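Local coordinates for packaging protein UL32 (Human herpesvirus 8 type M, PDB 6XF9), which forms a pentameric ring required for herpesviral packaging, binds zinc, and probably controls cleavage and packaging of viral genomic DNA by directing new capsids to nuclear replication compartments, at residues P306-P309 with K310-T314; A431-G434 with K435-L439. All coordinates share one frame; numbering follows the deposited sequence.

Interaction 1: residues P306-P309 with K310-T314; sequences PEAP and KALQT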
loop_
_atom_site.group_PDB
_atom_site.type_symbol
_atom_site.label_atom_id
_atom_site.label_comp_id
_atom_site.label_asym_id
_atom_site.label_seq_id
_atom_site.Cartn_x
_atom_site.Cartn_y
_atom_site.Cartn_z
ATOM N N PRO D 306 -50.603 -15.021 5.440
ATOM C CA PRO D 306 -51.075 -14.028 4.458
ATOM C C PRO D 306 -50.943 -12.587 4.892
ATOM O O PRO D 306 -50.946 -11.711 4.025
ATOM C CB PRO D 306 -52.553 -14.401 4.262
ATOM C CG PRO D 306 -52.632 -15.855 4.650
ATOM C CD PRO D 306 -51.657 -15.994 5.786
ATOM N N GLU D 307 -50.922 -12.283 6.184
ATOM C CA GLU D 307 -50.852 -10.888 6.603
ATOM C C GLU D 307 -49.519 -10.502 7.232
ATOM O O GLU D 307 -49.399 -9.389 7.752
ATOM C CB GLU D 307 -52.027 -10.563 7.523
ATOM C CG GLU D 307 -52.404 -11.721 8.388
ATOM C CD GLU D 307 -53.731 -11.541 9.118
ATOM O OE1 GLU D 307 -54.191 -10.389 9.271
ATOM O OE2 GLU D 307 -54.316 -12.576 9.530
ATOM N N ALA D 308 -48.495 -11.368 7.154
ATOM C CA ALA D 308 -47.197 -10.993 7.719
ATOM C C ALA D 308 -46.558 -9.847 6.941
ATOM O O ALA D 308 -46.132 -8.865 7.579
ATOM C CB ALA D 308 -46.273 -12.216 7.789
ATOM N N PRO D 309 -46.488 -9.869 5.596
ATOM C CA PRO D 309 -45.871 -8.734 4.884
ATOM C C PRO D 309 -46.422 -7.378 5.277
ATOM O O PRO D 309 -45.658 -6.455 5.605
ATOM C CB PRO D 309 -46.155 -9.073 3.419
ATOM C CG PRO D 309 -46.094 -10.542 3.377
ATOM C CD PRO D 309 -46.726 -11.002 4.671
ATOM N N LYS D 310 -47.739 -7.226 5.254
ATOM C CA LYS D 310 -48.293 -5.924 5.569
ATOM C C LYS D 310 -48.220 -5.638 7.062
ATOM O O LYS D 310 -48.052 -4.476 7.457
ATOM C CB LYS D 310 -49.732 -5.853 5.083
ATOM C CG LYS D 310 -50.148 -4.468 4.663
ATOM C CD LYS D 310 -51.655 -4.268 4.780
ATOM C CE LYS D 310 -51.986 -2.851 5.273
ATOM N NZ LYS D 310 -51.755 -1.794 4.226
ATOM N N ALA D 311 -48.313 -6.684 7.902
ATOM C CA ALA D 311 -48.248 -6.493 9.354
ATOM C C ALA D 311 -46.902 -5.945 9.791
ATOM O O ALA D 311 -46.825 -5.003 10.588
ATOM C CB ALA D 311 -48.508 -7.808 10.078
ATOM N N LEU D 312 -45.826 -6.505 9.243
ATOM C CA LEU D 312 -44.496 -6.073 9.628
ATOM C C LEU D 312 -44.210 -4.683 9.090
ATOM O O LEU D 312 -43.606 -3.865 9.789
ATOM C CB LEU D 312 -43.492 -7.100 9.135
ATOM C CG LEU D 312 -43.757 -8.409 9.878
ATOM C CD1 LEU D 312 -42.990 -9.571 9.232
ATOM C CD2 LEU D 312 -43.440 -8.289 11.383
ATOM N N GLN D 313 -44.651 -4.383 7.860
ATOM C CA GLN D 313 -44.484 -3.019 7.363
ATOM C C GLN D 313 -45.281 -2.031 8.192
ATOM O O GLN D 313 -44.904 -0.854 8.276
ATOM C CB GLN D 313 -44.846 -2.873 5.879
ATOM C CG GLN D 313 -44.568 -1.428 5.389
ATOM C CD GLN D 313 -43.099 -0.961 5.603
ATOM O OE1 GLN D 313 -42.855 0.168 6.061
ATOM N NE2 GLN D 313 -42.121 -1.817 5.207
ATOM N N THR D 314 -46.428 -2.447 8.725
ATOM C CA THR D 314 -47.162 -1.553 9.609
ATOM C C THR D 314 -46.460 -1.419 10.955
ATOM O O THR D 314 -46.377 -0.318 11.507
ATOM C CB THR D 314 -48.588 -2.068 9.775
ATOM O OG1 THR D 314 -49.300 -1.882 8.543
ATOM C CG2 THR D 314 -49.287 -1.338 10.890
#

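Interaction 2: residues A431-G434 with K435-L439; sequences ARVG and KTTSL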
loop_
_atom_site.group_PDB
_atom_site.type_symbol
_atom_site.label_atom_id
_atom_site.label_comp_id
_atom_site.label_asym_id
_atom_site.label_seq_id
_atom_site.Cartn_x
_atom_site.Cartn_y
_atom_site.Cartn_z
ATOM N N ALA D 431 -19.384 -18.250 8.423
ATOM C CA ALA D 431 -18.269 -19.078 7.972
ATOM C C ALA D 431 -16.993 -18.253 8.015
ATOM O O ALA D 431 -17.023 -17.018 7.989
ATOM C CB ALA D 431 -18.496 -19.636 6.562
ATOM N N ARG D 432 -15.870 -18.954 8.079
ATOM C CA ARG D 432 -14.576 -18.293 8.176
ATOM C C ARG D 432 -14.219 -17.665 6.834
ATOM O O ARG D 432 -14.191 -18.353 5.803
ATOM C CB ARG D 432 -13.507 -19.293 8.636
ATOM N N VAL D 433 -13.989 -16.352 6.839
ATOM C CA VAL D 433 -13.568 -15.616 5.651
ATOM C C VAL D 433 -12.505 -14.608 6.071
ATOM O O VAL D 433 -12.654 -13.913 7.083
ATOM C CB VAL D 433 -14.757 -14.904 4.963
ATOM C CG1 VAL D 433 -14.285 -14.103 3.757
ATOM C CG2 VAL D 433 -15.834 -15.914 4.540
ATOM N N GLY D 434 -11.459 -14.495 5.258
ATOM C CA GLY D 434 -10.343 -13.602 5.522
ATOM C C GLY D 434 -10.756 -12.184 5.850
ATOM O O GLY D 434 -11.792 -11.716 5.372
ATOM N N LYS D 435 -9.966 -11.478 6.660
ATOM C CA LYS D 435 -10.384 -10.148 7.071
ATOM C C LYS D 435 -10.428 -9.199 5.898
ATOM O O LYS D 435 -11.365 -8.405 5.793
ATOM C CB LYS D 435 -9.418 -9.572 8.112
ATOM C CG LYS D 435 -9.900 -8.311 8.804
ATOM C CD LYS D 435 -8.769 -7.640 9.582
ATOM C CE LYS D 435 -8.612 -8.304 10.960
ATOM N NZ LYS D 435 -9.936 -8.333 11.691
ATOM N N THR D 436 -9.506 -9.331 4.947
ATOM C CA THR D 436 -9.494 -8.337 3.883
ATOM C C THR D 436 -10.673 -8.524 2.944
ATOM O O THR D 436 -11.315 -7.542 2.543
ATOM C CB THR D 436 -8.191 -8.386 3.100
ATOM O OG1 THR D 436 -7.100 -8.098 3.986
ATOM C CG2 THR D 436 -8.241 -7.319 2.011
ATOM N N THR D 437 -10.978 -9.773 2.581
ATOM C CA THR D 437 -12.147 -10.000 1.737
ATOM C C THR D 437 -13.454 -9.793 2.493
ATOM O O THR D 437 -14.457 -9.417 1.882
ATOM C CB THR D 437 -12.106 -11.397 1.137
ATOM O OG1 THR D 437 -12.258 -12.344 2.190
ATOM C CG2 THR D 437 -10.781 -11.648 0.420
ATOM N N SER D 438 -13.465 -9.980 3.815
ATOM C CA SER D 438 -14.682 -9.723 4.588
ATOM C C SER D 438 -15.044 -8.243 4.582
ATOM O O SER D 438 -16.194 -7.872 4.328
ATOM C CB SER D 438 -14.500 -10.215 6.016
ATOM O OG SER D 438 -15.649 -9.918 6.773
ATOM N N LEU D 439 -14.065 -7.379 4.807
ATOM C CA LEU D 439 -14.330 -5.948 4.860
ATOM C C LEU D 439 -14.537 -5.366 3.468
ATOM O O LEU D 439 -15.119 -4.286 3.327
ATOM C CB LEU D 439 -13.167 -5.241 5.572
ATOM C CG LEU D 439 -12.824 -5.766 6.975
ATOM C CD1 LEU D 439 -11.653 -4.981 7.542
ATOM C CD2 LEU D 439 -14.037 -5.732 7.892
#

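Interaction 1: residues P306-P309 with K310-T314
Glu307 opens the exchange with Ala311: its carbonyl O takes the backbone N of Ala311 at 2.9 Å, while the methyl CB of Ala311 lies 3.0 Å from the same Glu307 O. The carboxylate of Glu307 leads away from the following turn, and its OE2 accepts hydrogen bonds from Ser347 OG and the backbone N of Asp348. Next, Ala308 O receives Leu312 N at 2.9 Å, the straightest of the three bonds (168° at the hydrogen). Beside that bond stands the Leu312 side chain: with CG anti to the carbonyl carbon (chi1 -65°), it runs back past Ala308 O, to which CG comes within 3.3 Å, and CD1 ends 4.5 Å from Ala308 CB. These are the opening i to i+4 bonds of helix 308-321, with Glu307 at the N-cap position and a proline in the first turn, where a proline nitrogen, having no hydrogen to give, costs the helix no bond. Leu312 and Ala308 look towards helix 297-304, touching Leu302 and Cys301 respectively, and Leu312 also packs on Ile355. The ring of Pro309 packs against Leu302 and Glu382, while its O accepts Gln313 N at 3.2 Å. One residue on, Lys310 O is gripped twice by Thr314, through N and OG1, from opposite faces of the carbonyl plane.

Interaction 2: residues A431-G434 with K435-L439
Val433 and Thr437 meet with their side chains crossing at about a right angle, the CG1 methyl of Val433 coming 3.1 Å from Thr437 OG1, a close approach of carbon to oxygen. Two torsions set up the meeting. Val433 carries CG1 anti to its backbone N (chi1 178°), on the side facing the helix, and Thr437 swings OG1 back between its own N and carbonyl carbon (chi1 67°). That places the hydroxyl over the start of the turn, where Thr437 OG1 also makes a weak hydrogen bond of 3.3 Å to Gly434 O. The stronger bond to this carbonyl comes from Ser438 N, 2.9 Å from Gly434 O; the CB of Ser438 lies alongside, 3.2 Å from Gly434 O. Gly434 is the N-cap residue of helix 435-451, which follows a short connection from helix 416-430. On the approach to it, Arg432 forms backbone hydrogen bonds with Gly165 and Ile167, and Val433 packs on Ile167. With one good backbone bond and one weak hydroxyl bond on Gly434 O, the first turn is held chiefly by the main chain, and the Val433 methyl packed against the hydroxyl adds apolar contact rather than polar grip.

How the interactions relate
Interactions 1 and 2 both lie at the start of a helix, in series along the chain, their centres 35 Å apart and their nearest atoms about 25 Å apart, without touching. Interaction 1 is partly buried, its centre about 16 Å from the centre of the chain, and borders a zinc site: the side chain of Leu312 is about 4 Å from that of His366 and about 7 Å from the metal, which Cys296, Cys299 and Cys373 also bind. Interaction 2 is a surface contact away from the annotated sites, its centre about 24 Å from the centre of the chain; at its edge Leu439, which takes no part in the contact itself, packs on Thr175 of a second subunit.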